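Local coordinates for DNA helicase RecQ (Deinococcus radiodurans, PDB 4Q48), which probably couples ATP hydrolysis to the unwinding of duplex DNA in the 3'-5' direction, as a RecQ-family helicase, here represented by its catalytic core, at residues Leu54-Pro59 with Leu141-Glu146; Thr66-Ser71 with Asp116-Ala121; Val410-Arg415 with Gly504-Leu509; Leu480-Ala485 with Thr494-Gly499. One frame throughout, in Å; residues are numbered along the deposited sequence.

Contact 1. Residues Leu54-Pro59 with Leu141-Glu146; sequences LCYQLP and LFAIDE
Tyr56 is the large bump on this side of helix 50-62, and the strand meets it with three side chains of different size: Leu141, Ala143 and Asp145. The helix segment runs nearly antiparallel to the strand, at 164°, with the two axes 9.2 Å apart. Ala143, the smallest of the three, leaves a shallow step into which the root of the tyrosine sinks, so that Tyr56 CB lies 3.5 Å from Ala143 CB. The same methyl is 3.6 Å from Tyr56 CG and reaches the ring obliquely. With CG between the backbone N and the carbonyl carbon (chi1 60°), the ring slants obliquely across the strand toward Asp145. One turn along, the fork of Leu141 fills the dip between Tyr56 and Pro59: CD2 sits 4.0 Å from Pro59 CB, while CD1 is 4.4 Å from Tyr56 CB. This is the nucleotide-binding heart of a P-loop helicase domain, since the helix carries on from Lys52 and Ser53, which bind ADP when it is present, and the strand runs into the Asp-Glu pair that opens the DEAH (Walker B) motif. No hydrogen bond crosses between the segments. At the far end Asp145 OD2 comes to the edge of the Tyr56 ring, 3.8 Å from CE2, with the carboxylate plane turned 75° from the ring. An alanine in place of Tyr56 would lack the ring and hydroxyl, and would probably loosen the seat over Ala143 and the tie to Tyr119. Asp145 OD1, for its part, makes a salt bridge with Lys52 and accepts the backbone N of Glu146.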
loop_
_atom_site.group_PDB
_atom_site.type_symbol
_atom_site.label_atom_id
_atom_site.label_comp_id
_atom_site.label_asym_id
_atom_site.label_seq_id
_atom_site.Cartn_x
_atom_site.Cartn_y
_atom_site.Cartn_z
ATOM N N LEU A 54 17.209 -5.676 2.889
ATOM C CA LEU A 54 18.293 -6.272 2.115
ATOM C C LEU A 54 18.694 -5.422 0.907
ATOM O O LEU A 54 19.839 -5.425 0.463
ATOM C CB LEU A 54 17.836 -7.644 1.631
ATOM C CG LEU A 54 18.726 -8.570 0.819
ATOM C CD1 LEU A 54 19.870 -9.083 1.667
ATOM C CD2 LEU A 54 17.897 -9.717 0.303
ATOM N N CYS A 55 17.710 -4.715 0.372
ATOM C CA CYS A 55 17.837 -3.984 -0.868
ATOM C C CYS A 55 18.704 -2.737 -0.761
ATOM O O CYS A 55 19.109 -2.173 -1.783
ATOM C CB CYS A 55 16.445 -3.636 -1.377
ATOM S SG CYS A 55 15.526 -5.123 -1.890
ATOM N N TYR A 56 18.955 -2.267 0.455
ATOM C CA TYR A 56 19.934 -1.211 0.614
ATOM C C TYR A 56 21.088 -1.648 1.495
ATOM O O TYR A 56 22.208 -1.184 1.318
ATOM C CB TYR A 56 19.302 0.070 1.159
ATOM C CG TYR A 56 18.633 -0.041 2.499
ATOM C CD1 TYR A 56 19.373 -0.066 3.675
ATOM C CD2 TYR A 56 17.246 -0.070 2.595
ATOM C CE1 TYR A 56 18.742 -0.156 4.916
ATOM C CE2 TYR A 56 16.609 -0.155 3.825
ATOM C CZ TYR A 56 17.352 -0.198 4.982
ATOM O OH TYR A 56 16.703 -0.276 6.200
ATOM N N GLN A 57 20.822 -2.530 2.447
ATOM C CA GLN A 57 21.853 -3.011 3.363
ATOM C C GLN A 57 22.941 -3.775 2.628
ATOM O O GLN A 57 24.128 -3.591 2.877
ATOM C CB GLN A 57 21.224 -3.911 4.415
ATOM C CG GLN A 57 20.388 -3.171 5.433
ATOM C CD GLN A 57 19.622 -4.112 6.330
ATOM O OE1 GLN A 57 19.309 -5.236 5.952
ATOM N NE2 GLN A 57 19.349 -3.672 7.536
ATOM N N LEU A 58 22.529 -4.623 1.697
ATOM C CA LEU A 58 23.470 -5.433 0.943
ATOM C C LEU A 58 24.267 -4.552 -0.035
ATOM O O LEU A 58 25.494 -4.630 -0.065
ATOM C CB LEU A 58 22.731 -6.572 0.228
ATOM C CG LEU A 58 23.515 -7.635 -0.524
ATOM C CD1 LEU A 58 24.778 -8.002 0.210
ATOM C CD2 LEU A 58 22.639 -8.859 -0.693
ATOM N N PRO A 59 23.577 -3.707 -0.832
ATOM C CA PRO A 59 24.370 -2.760 -1.620
ATOM C C PRO A 59 25.309 -1.898 -0.759
ATOM O O PRO A 59 26.423 -1.620 -1.207
ATOM C CB PRO A 59 23.304 -1.892 -2.297
ATOM C CG PRO A 59 22.107 -2.771 -2.374
ATOM C CD PRO A 59 22.135 -3.587 -1.130
ATOM N N LEU A 141 25.762 5.259 -0.534
ATOM C CA LEU A 141 24.474 5.605 -1.140
ATOM C C LEU A 141 23.539 6.294 -0.168
ATOM O O LEU A 141 23.844 6.450 1.007
ATOM C CB LEU A 141 23.782 4.351 -1.683
ATOM C CG LEU A 141 23.533 3.249 -0.637
ATOM C CD1 LEU A 141 22.081 3.309 -0.078
ATOM C CD2 LEU A 141 23.877 1.866 -1.181
ATOM N N PHE A 142 22.395 6.713 -0.690
ATOM C CA PHE A 142 21.250 7.113 0.120
ATOM C C PHE A 142 20.090 6.145 -0.082
ATOM O O PHE A 142 19.660 5.929 -1.223
ATOM C CB PHE A 142 20.800 8.515 -0.251
ATOM C CG PHE A 142 21.752 9.583 0.146
ATOM C CD1 PHE A 142 21.877 9.954 1.473
ATOM C CD2 PHE A 142 22.552 10.207 -0.804
ATOM C CE1 PHE A 142 22.763 10.969 1.853
ATOM C CE2 PHE A 142 23.438 11.196 -0.441
ATOM C CZ PHE A 142 23.545 11.582 0.899
ATOM N N ALA A 143 19.582 5.566 1.008
ATOM C CA ALA A 143 18.322 4.801 0.958
ATOM C C ALA A 143 17.251 5.571 1.668
ATOM O O ALA A 143 17.354 5.808 2.880
ATOM C CB ALA A 143 18.478 3.458 1.587
ATOM N N ILE A 144 16.223 5.970 0.925
ATOM C CA ILE A 144 15.057 6.616 1.529
ATOM C C ILE A 144 13.970 5.560 1.800
ATOM O O ILE A 144 13.284 5.098 0.882
ATOM C CB ILE A 144 14.522 7.756 0.645
ATOM C CG1 ILE A 144 15.548 8.889 0.560
ATOM C CG2 ILE A 144 13.279 8.354 1.229
ATOM C CD1 ILE A 144 16.348 8.922 -0.739
ATOM N N ASP A 145 13.869 5.137 3.063
ATOM C CA ASP A 145 12.860 4.161 3.463
ATOM C C ASP A 145 11.569 4.877 3.814
ATOM O O ASP A 145 11.593 6.023 4.285
ATOM C CB ASP A 145 13.316 3.311 4.652
ATOM C CG ASP A 145 12.676 1.921 4.646
ATOM O OD1 ASP A 145 11.554 1.785 4.087
ATOM O OD2 ASP A 145 13.289 0.969 5.189
ATOM N N GLU A 146 10.455 4.181 3.589
ATOM C CA GLU A 146 9.127 4.776 3.686
ATOM C C GLU A 146 8.996 6.050 2.866
ATOM O O GLU A 146 8.541 7.081 3.379
ATOM C CB GLU A 146 8.769 5.040 5.143
ATOM C CG GLU A 146 8.177 3.804 5.801
ATOM C CD GLU A 146 8.671 3.615 7.199
ATOM O OE1 GLU A 146 9.609 4.346 7.578
ATOM O OE2 GLU A 146 8.126 2.754 7.923
#

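Contact 2. Residues Thr66-Ser71 with Asp116-Ala121; sequences TGIVVS and DLLYVA
Strands 66-70 and 117-120 run side by side in the same direction, 4.7 Å apart, and are stitched together by four backbone hydrogen bonds. The straightest carbonyl approach is at Gly67, whose O takes Leu118 N at 2.8 Å nearly along the C=O axis; at the opening of the pair, Gly67 N meets Asp116 O from above the carbonyl plane. The tightest side-chain packing lies on the face carrying Val69 and Tyr119. Val69 CG1, anti to the backbone N, touches Tyr119 CE2 at 3.6 Å, and CG2 sits 4.1 Å above one face of that ring, offset toward its rim. Both strands belong to the seven-stranded parallel sheet of the first RecA-like helicase domain, with 139-145 on the other flank of 66-70. A glycine in place of Val69 would probably leave the Tyr119 ring less firmly held, since both methyls that pack on it would go. On the other face Ile68 CG2 reaches Val120 CG1 at 3.8 Å. Packing slackens toward Ser71 and Ala121, whose CA atoms are 5.5 Å apart; here Ala121 CA makes a CA-H...O contact with Ser71 O. Asp116, partly exposed at the opposite end, turns its carboxylate to Arg90.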
loop_
_atom_site.group_PDB
_atom_site.type_symbol
_atom_site.label_atom_id
_atom_site.label_comp_id
_atom_site.label_asym_id
_atom_site.label_seq_id
_atom_site.Cartn_x
_atom_site.Cartn_y
_atom_site.Cartn_z
ATOM N N THR A 66 29.781 4.140 3.488
ATOM C CA THR A 66 28.625 3.967 4.338
ATOM C C THR A 66 27.289 4.206 3.621
ATOM O O THR A 66 27.130 5.219 2.931
ATOM C CB THR A 66 28.719 4.929 5.494
ATOM O OG1 THR A 66 30.012 4.805 6.094
ATOM C CG2 THR A 66 27.597 4.704 6.514
ATOM N N GLY A 67 26.333 3.289 3.796
ATOM C CA GLY A 67 24.967 3.525 3.374
ATOM C C GLY A 67 24.268 4.505 4.299
ATOM O O GLY A 67 24.270 4.347 5.504
ATOM N N ILE A 68 23.631 5.514 3.730
ATOM C CA ILE A 68 22.943 6.510 4.534
ATOM C C ILE A 68 21.454 6.233 4.412
ATOM O O ILE A 68 20.869 6.476 3.368
ATOM C CB ILE A 68 23.261 7.947 4.053
ATOM C CG1 ILE A 68 24.768 8.186 4.027
ATOM C CG2 ILE A 68 22.604 8.966 4.939
ATOM C CD1 ILE A 68 25.431 7.940 5.360
ATOM N N VAL A 69 20.843 5.725 5.475
ATOM C CA VAL A 69 19.436 5.306 5.425
ATOM C C VAL A 69 18.565 6.365 6.083
ATOM O O VAL A 69 18.731 6.684 7.254
ATOM C CB VAL A 69 19.204 3.932 6.123
ATOM C CG1 VAL A 69 17.815 3.427 5.877
ATOM C CG2 VAL A 69 20.206 2.909 5.641
ATOM N N VAL A 70 17.656 6.938 5.312
ATOM C CA VAL A 70 16.741 7.904 5.864
ATOM C C VAL A 70 15.449 7.243 6.337
ATOM O O VAL A 70 14.804 6.523 5.576
ATOM C CB VAL A 70 16.416 8.964 4.840
ATOM C CG1 VAL A 70 15.868 10.195 5.531
ATOM C CG2 VAL A 70 17.658 9.296 4.055
ATOM N N SER A 71 15.083 7.480 7.594
ATOM C CA SER A 71 13.854 6.926 8.167
ATOM C C SER A 71 13.345 7.760 9.354
ATOM O O SER A 71 14.133 8.245 10.190
ATOM C CB SER A 71 14.052 5.466 8.605
ATOM O OG SER A 71 13.017 5.043 9.484
ATOM N N ASP A 116 29.019 0.770 8.260
ATOM C CA ASP A 116 28.506 0.234 7.022
ATOM C C ASP A 116 27.173 0.889 6.730
ATOM O O ASP A 116 26.791 1.105 5.579
ATOM C CB ASP A 116 28.360 -1.268 7.124
ATOM C CG ASP A 116 29.672 -1.951 7.259
ATOM O OD1 ASP A 116 30.453 -1.900 6.274
ATOM O OD2 ASP A 116 29.902 -2.553 8.333
ATOM N N LEU A 117 26.457 1.179 7.805
ATOM C CA LEU A 117 25.154 1.799 7.716
ATOM C C LEU A 117 25.043 2.913 8.721
ATOM O O LEU A 117 25.547 2.810 9.837
ATOM C CB LEU A 117 24.035 0.784 7.952
ATOM C CG LEU A 117 23.972 -0.330 6.929
ATOM C CD1 LEU A 117 23.137 -1.450 7.477
ATOM C CD2 LEU A 117 23.428 0.202 5.628
ATOM N N LEU A 118 24.431 4.003 8.300
ATOM C CA LEU A 118 24.083 5.061 9.211
ATOM C C LEU A 118 22.593 5.357 9.098
ATOM O O LEU A 118 22.091 5.784 8.049
ATOM C CB LEU A 118 24.893 6.312 8.932
ATOM C CG LEU A 118 24.474 7.408 9.907
ATOM C CD1 LEU A 118 24.919 7.049 11.306
ATOM C CD2 LEU A 118 25.035 8.740 9.504
ATOM N N TYR A 119 21.874 5.094 10.177
ATOM C CA TYR A 119 20.458 5.423 10.243
ATOM C C TYR A 119 20.296 6.852 10.773
ATOM O O TYR A 119 20.810 7.198 11.840
ATOM C CB TYR A 119 19.727 4.386 11.112
ATOM C CG TYR A 119 19.538 3.047 10.416
ATOM C CD1 TYR A 119 20.482 2.031 10.517
ATOM C CD2 TYR A 119 18.436 2.825 9.621
ATOM C CE1 TYR A 119 20.297 0.818 9.861
ATOM C CE2 TYR A 119 18.246 1.636 8.979
ATOM C CZ TYR A 119 19.164 0.636 9.091
ATOM O OH TYR A 119 18.911 -0.539 8.407
ATOM N N VAL A 120 19.588 7.687 10.028
ATOM C CA VAL A 120 19.515 9.086 10.391
ATOM C C VAL A 120 18.113 9.644 10.184
ATOM O O VAL A 120 17.523 9.511 9.122
ATOM C CB VAL A 120 20.556 9.909 9.565
ATOM C CG1 VAL A 120 20.489 9.533 8.091
ATOM C CG2 VAL A 120 20.386 11.414 9.761
ATOM N N ALA A 121 17.580 10.259 11.226
ATOM C CA ALA A 121 16.303 10.913 11.140
ATOM C C ALA A 121 16.423 12.041 10.123
ATOM O O ALA A 121 17.472 12.668 10.010
ATOM C CB ALA A 121 15.890 11.444 12.497
#

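Contact 3. Residues Val410-Arg415 with Gly504-Leu509; sequences VRDLTR and GQKLLL
Asp412 has CG anti to its backbone N (chi1 -172°), and Thr414 has OG1 beside its own N (chi1 -61°); together these torsions bring carboxylate and hydroxyl to one spot. Asp412 OD1 there accepts Thr414 N at 2.7 Å, an Asx turn at the start of helix 414-426, and takes the Thr414 hydroxyl from above the carboxylate plane. While its hydrogen points to Asp412 OD1, Thr414 OG1 accepts Leu507 N at 2.9 Å, so a single hydroxyl links the turn to the other chain segment. The salt bridge from Asp412 OD2 to Lys506 NZ is long, 3.9 Å. Upstream, the two segments form a short antiparallel pair: Arg411 and Leu509 are a hydrogen-bonded pair, with Arg411 N 2.8 Å from Leu509 O and in the carbonyl plane, while Leu413 N meets Leu507 O almost along the C=O axis. Apolar side chains pack on both faces. Val410 CG2 rests on Leu508 CD1 at 3.8 Å, and on the opposite face Leu413 CD1 meets Leu509 CD1 at 3.9 Å and also lies over one face of the Arg411 guanidinium, toward its rim. This pair joins the two ends of the RQC domain, a winged-helix fold: Leu507 and Leu509 pack on Gln476 of helix 467-479, while Val410 and Leu508 lean on the loop residues Ala379 and Thr380, next to zinc ligand Cys381.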
loop_
_atom_site.group_PDB
_atom_site.type_symbol
_atom_site.label_atom_id
_atom_site.label_comp_id
_atom_site.label_asym_id
_atom_site.label_seq_id
_atom_site.Cartn_x
_atom_site.Cartn_y
_atom_site.Cartn_z
ATOM N N VAL A 410 -23.036 -10.869 -13.516
ATOM C CA VAL A 410 -22.445 -9.627 -13.972
ATOM C C VAL A 410 -23.125 -8.998 -15.183
ATOM O O VAL A 410 -23.586 -9.670 -16.096
ATOM C CB VAL A 410 -20.948 -9.822 -14.289
ATOM C CG1 VAL A 410 -20.176 -10.140 -13.015
ATOM C CG2 VAL A 410 -20.742 -10.898 -15.337
ATOM N N ARG A 411 -23.182 -7.678 -15.167
ATOM C CA ARG A 411 -23.522 -6.934 -16.362
ATOM C C ARG A 411 -22.256 -6.657 -17.197
ATOM O O ARG A 411 -21.230 -6.231 -16.661
ATOM C CB ARG A 411 -24.210 -5.631 -15.978
ATOM C CG ARG A 411 -25.314 -5.825 -14.983
ATOM C CD ARG A 411 -25.674 -4.511 -14.382
ATOM N NE ARG A 411 -25.843 -3.489 -15.413
ATOM C CZ ARG A 411 -25.787 -2.180 -15.171
ATOM N NH1 ARG A 411 -25.542 -1.748 -13.930
ATOM N NH2 ARG A 411 -25.956 -1.308 -16.167
ATOM N N ASP A 412 -22.321 -6.910 -18.503
ATOM C CA ASP A 412 -21.171 -6.658 -19.358
ATOM C C ASP A 412 -21.333 -5.263 -19.976
ATOM O O ASP A 412 -22.280 -5.004 -20.710
ATOM C CB ASP A 412 -21.019 -7.713 -20.453
ATOM C CG ASP A 412 -19.723 -7.556 -21.230
ATOM O OD1 ASP A 412 -19.264 -6.398 -21.359
ATOM O OD2 ASP A 412 -19.161 -8.573 -21.739
ATOM N N LEU A 413 -20.403 -4.368 -19.669
ATOM C CA LEU A 413 -20.472 -3.019 -20.183
ATOM C C LEU A 413 -19.190 -2.700 -20.946
ATOM O O LEU A 413 -18.809 -1.555 -21.085
ATOM C CB LEU A 413 -20.709 -2.025 -19.051
ATOM C CG LEU A 413 -22.153 -1.994 -18.576
ATOM C CD1 LEU A 413 -22.271 -1.194 -17.308
ATOM C CD2 LEU A 413 -22.996 -1.381 -19.657
ATOM N N THR A 414 -18.538 -3.747 -21.434
ATOM C CA THR A 414 -17.304 -3.655 -22.202
ATOM C C THR A 414 -17.440 -2.739 -23.423
ATOM O O THR A 414 -16.572 -1.929 -23.704
ATOM C CB THR A 414 -16.877 -5.055 -22.647
ATOM O OG1 THR A 414 -16.646 -5.885 -21.489
ATOM C CG2 THR A 414 -15.670 -4.991 -23.543
ATOM N N ARG A 415 -18.549 -2.877 -24.139
ATOM C CA ARG A 415 -18.840 -2.119 -25.356
ATOM C C ARG A 415 -18.947 -0.634 -25.017
ATOM O O ARG A 415 -18.456 0.239 -25.747
ATOM C CB ARG A 415 -20.155 -2.653 -25.965
ATOM C CG ARG A 415 -20.707 -2.011 -27.231
ATOM C CD ARG A 415 -21.977 -2.761 -27.748
ATOM N NE ARG A 415 -23.099 -2.805 -26.783
ATOM C CZ ARG A 415 -23.812 -3.904 -26.478
ATOM N NH1 ARG A 415 -23.541 -5.081 -27.062
ATOM N NH2 ARG A 415 -24.804 -3.833 -25.583
ATOM N N GLY A 504 -8.847 -7.143 -25.386
ATOM C CA GLY A 504 -9.984 -7.987 -25.032
ATOM C C GLY A 504 -10.491 -7.991 -23.581
ATOM O O GLY A 504 -11.422 -8.734 -23.242
ATOM N N GLN A 505 -9.888 -7.189 -22.710
ATOM C CA GLN A 505 -10.390 -7.089 -21.346
ATOM C C GLN A 505 -11.841 -6.580 -21.317
ATOM O O GLN A 505 -12.266 -5.823 -22.195
ATOM C CB GLN A 505 -9.487 -6.181 -20.512
ATOM C CG GLN A 505 -8.359 -6.916 -19.783
ATOM C CD GLN A 505 -7.231 -5.976 -19.302
ATOM O OE1 GLN A 505 -7.492 -4.892 -18.759
ATOM N NE2 GLN A 505 -5.971 -6.419 -19.466
ATOM N N LYS A 506 -12.587 -6.994 -20.295
ATOM C CA LYS A 506 -14.010 -6.709 -20.192
ATOM C C LYS A 506 -14.270 -5.755 -19.034
ATOM O O LYS A 506 -13.548 -5.778 -18.039
ATOM C CB LYS A 506 -14.827 -7.984 -19.954
ATOM C CG LYS A 506 -14.976 -8.961 -21.089
ATOM C CD LYS A 506 -15.776 -10.180 -20.601
ATOM C CE LYS A 506 -15.730 -11.401 -21.556
ATOM N NZ LYS A 506 -16.549 -11.307 -22.820
ATOM N N LEU A 507 -15.296 -4.916 -19.154
ATOM C CA LEU A 507 -15.768 -4.145 -17.999
ATOM C C LEU A 507 -17.030 -4.765 -17.402
ATOM O O LEU A 507 -18.069 -4.747 -18.041
ATOM C CB LEU A 507 -16.068 -2.714 -18.391
ATOM C CG LEU A 507 -16.673 -1.896 -17.267
ATOM C CD1 LEU A 507 -15.668 -1.808 -16.122
ATOM C CD2 LEU A 507 -17.098 -0.520 -17.746
ATOM N N LEU A 508 -16.955 -5.350 -16.207
ATOM C CA LEU A 508 -18.136 -5.983 -15.601
ATOM C C LEU A 508 -18.569 -5.301 -14.311
ATOM O O LEU A 508 -17.784 -5.148 -13.395
ATOM C CB LEU A 508 -17.874 -7.459 -15.316
ATOM C CG LEU A 508 -17.229 -8.296 -16.439
ATOM C CD1 LEU A 508 -17.178 -9.786 -16.098
ATOM C CD2 LEU A 508 -17.954 -8.089 -17.762
ATOM N N LEU A 509 -19.847 -4.966 -14.216
ATOM C CA LEU A 509 -20.442 -4.520 -12.973
ATOM C C LEU A 509 -21.284 -5.665 -12.362
ATOM O O LEU A 509 -21.762 -6.575 -13.079
ATOM C CB LEU A 509 -21.311 -3.285 -13.199
ATOM C CG LEU A 509 -20.654 -1.899 -13.213
ATOM C CD1 LEU A 509 -19.697 -1.705 -14.411
ATOM C CD2 LEU A 509 -21.702 -0.821 -13.188
#

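Contact 4. Residues Leu480-Ala485 with Thr494-Gly499; sequences LGYLSA and TGKSRG
A Schellman motif closes helix 467-479 at Gly481, whose phi of 81° turns the chain out into the short hairpin of strands 483-484 and 492-493, probably the wing of the RQC winged-helix domain. The contact joins this helix end to the return of the hairpin, and three successive carbonyls carry it. Leu480 O takes Lys496 NZ at 3.2 Å, in the carbonyl plane. Gly481 O takes the hydroxyl of Thr494, whose OG1 stands 2.8 Å away, also in plane. Tyr482 O receives Thr494 N at 3.3 Å, a fairly straight bond that comes from above the carbonyl plane. The lysine charge beside the C-terminal end of a helix is likely to suit that end's partial negative charge.

Lys496 gets there as an extended chain, with CG anti to the backbone N, running obliquely across Tyr482: its CD stands 4.3 Å over one face of the ring, offset toward the rim. The ring's CD1 approaches Lys496 O at 3.4 Å, and Ser497 CA sits at the ring edge, near its plane. Beyond, the phenol OH bonds to Gln505, while Leu421 of helix 414-426 and Leu477 of helix 467-479 also pack on this tyrosine. On the hairpin side Thr494 CG2, placed beside the backbone N, touches Ser484 CB at 3.5 Å. The first turn after the hairpin is tied down at Thr494 O, which accepts both Ser497 N at 3.1 Å and Ser497 OG at 2.7 Å, the hydroxyl arriving nearly along the C=O axis.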
loop_
_atom_site.group_PDB
_atom_site.type_symbol
_atom_site.label_atom_id
_atom_site.label_comp_id
_atom_site.label_asym_id
_atom_site.label_seq_id
_atom_site.Cartn_x
_atom_site.Cartn_y
_atom_site.Cartn_z
ATOM N N LEU A 480 -11.309 1.935 -11.549
ATOM C CA LEU A 480 -10.468 0.792 -11.853
ATOM C C LEU A 480 -9.149 1.223 -12.531
ATOM O O LEU A 480 -8.275 0.391 -12.838
ATOM C CB LEU A 480 -11.255 -0.205 -12.703
ATOM C CG LEU A 480 -12.413 -0.863 -11.906
ATOM C CD1 LEU A 480 -13.485 -1.540 -12.767
ATOM C CD2 LEU A 480 -11.902 -1.864 -10.859
ATOM N N GLY A 481 -8.993 2.535 -12.727
ATOM C CA GLY A 481 -7.774 3.090 -13.299
ATOM C C GLY A 481 -7.680 3.012 -14.823
ATOM O O GLY A 481 -6.593 3.159 -15.387
ATOM N N TYR A 482 -8.808 2.772 -15.494
ATOM C CA TYR A 482 -8.812 2.888 -16.941
ATOM C C TYR A 482 -8.850 4.351 -17.297
ATOM O O TYR A 482 -8.357 4.750 -18.349
ATOM C CB TYR A 482 -9.985 2.170 -17.554
ATOM C CG TYR A 482 -9.889 0.679 -17.439
ATOM C CD1 TYR A 482 -9.083 -0.053 -18.298
ATOM C CD2 TYR A 482 -10.580 -0.003 -16.444
ATOM C CE1 TYR A 482 -8.997 -1.416 -18.176
ATOM C CE2 TYR A 482 -10.486 -1.348 -16.327
ATOM C CZ TYR A 482 -9.702 -2.047 -17.189
ATOM O OH TYR A 482 -9.626 -3.404 -17.052
ATOM N N LEU A 483 -9.406 5.160 -16.406
ATOM C CA LEU A 483 -9.298 6.606 -16.547
ATOM C C LEU A 483 -8.632 7.166 -15.322
ATOM O O LEU A 483 -8.728 6.610 -14.238
ATOM C CB LEU A 483 -10.643 7.274 -16.730
ATOM C CG LEU A 483 -11.375 6.913 -17.993
ATOM C CD1 LEU A 483 -12.751 7.503 -17.884
ATOM C CD2 LEU A 483 -10.633 7.443 -19.162
ATOM N N SER A 484 -7.987 8.305 -15.500
ATOM C CA SER A 484 -7.307 8.970 -14.407
ATOM C C SER A 484 -7.923 10.347 -14.360
ATOM O O SER A 484 -8.158 10.974 -15.408
ATOM C CB SER A 484 -5.804 9.030 -14.642
ATOM O OG SER A 484 -5.139 9.350 -13.449
ATOM N N ALA A 485 -8.257 10.801 -13.160
ATOM C CA ALA A 485 -8.999 12.046 -13.060
ATOM C C ALA A 485 -8.106 13.233 -12.838
ATOM O O ALA A 485 -7.984 14.072 -13.703
ATOM C CB ALA A 485 -10.028 11.980 -11.959
ATOM N N THR A 494 -5.626 6.312 -19.305
ATOM C CA THR A 494 -4.339 5.804 -18.829
ATOM C C THR A 494 -3.778 4.719 -19.759
ATOM O O THR A 494 -4.448 4.292 -20.704
ATOM C CB THR A 494 -4.442 5.206 -17.439
ATOM O OG1 THR A 494 -5.051 3.912 -17.548
ATOM C CG2 THR A 494 -5.247 6.102 -16.505
ATOM N N GLY A 495 -2.550 4.275 -19.489
ATOM C CA GLY A 495 -1.983 3.159 -20.220
ATOM C C GLY A 495 -2.851 1.922 -20.160
ATOM O O GLY A 495 -3.080 1.285 -21.189
ATOM N N LYS A 496 -3.368 1.620 -18.965
ATOM C CA LYS A 496 -4.245 0.470 -18.703
ATOM C C LYS A 496 -5.451 0.412 -19.671
ATOM O O LYS A 496 -6.082 -0.627 -19.851
ATOM C CB LYS A 496 -4.725 0.494 -17.232
ATOM C CG LYS A 496 -5.271 -0.832 -16.716
ATOM C CD LYS A 496 -5.901 -0.775 -15.308
ATOM C CE LYS A 496 -6.103 -2.230 -14.784
ATOM N NZ LYS A 496 -7.222 -2.428 -13.779
ATOM N N SER A 497 -5.746 1.518 -20.322
ATOM C CA SER A 497 -6.867 1.574 -21.245
ATOM C C SER A 497 -6.743 0.639 -22.451
ATOM O O SER A 497 -7.752 0.348 -23.099
ATOM C CB SER A 497 -7.052 3.006 -21.749
ATOM O OG SER A 497 -6.032 3.310 -22.703
ATOM N N ARG A 498 -5.522 0.214 -22.789
ATOM C CA ARG A 498 -5.304 -0.670 -23.948
ATOM C C ARG A 498 -6.013 -2.004 -23.680
ATOM O O ARG A 498 -6.473 -2.691 -24.606
ATOM C CB ARG A 498 -3.812 -0.882 -24.212
ATOM C CG ARG A 498 -3.464 -1.306 -25.639
ATOM C CD ARG A 498 -1.992 -1.739 -25.800
ATOM N NE ARG A 498 -1.864 -2.974 -26.584
ATOM C CZ ARG A 498 -1.970 -3.038 -27.916
ATOM N NH1 ARG A 498 -2.218 -1.948 -28.632
ATOM N NH2 ARG A 498 -1.843 -4.196 -28.551
ATOM N N GLY A 499 -6.111 -2.345 -22.394
ATOM C CA GLY A 499 -6.735 -3.582 -21.971
ATOM C C GLY A 499 -8.122 -3.738 -22.544
ATOM O O GLY A 499 -8.443 -4.768 -23.165
#

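How the contacts relate
Contacts 1 and 2 are core packing in one helicase domain, their centres about 8 Å apart; strands 66-70 and 139-145 are neighbours in the same sheet, and Tyr56 packs on Val69 while its hydroxyl meets that of Tyr119. Contact 1 is helix on strand, held by side chains alone, whereas contact 2 rests on backbone bonds. Contacts 3 and 4 lie in the RQC domain, about 14 Å apart between centres, where Leu480 packs on Leu507 and the Tyr482 hydroxyl bonds to Gln505. Contact 3 is at the surface and contact 4 partly buried, and in both side-chain polar groups bridge to backbone. The pairs never touch: even contacts 1 and 4 keep nearest atoms about 22 Å apart.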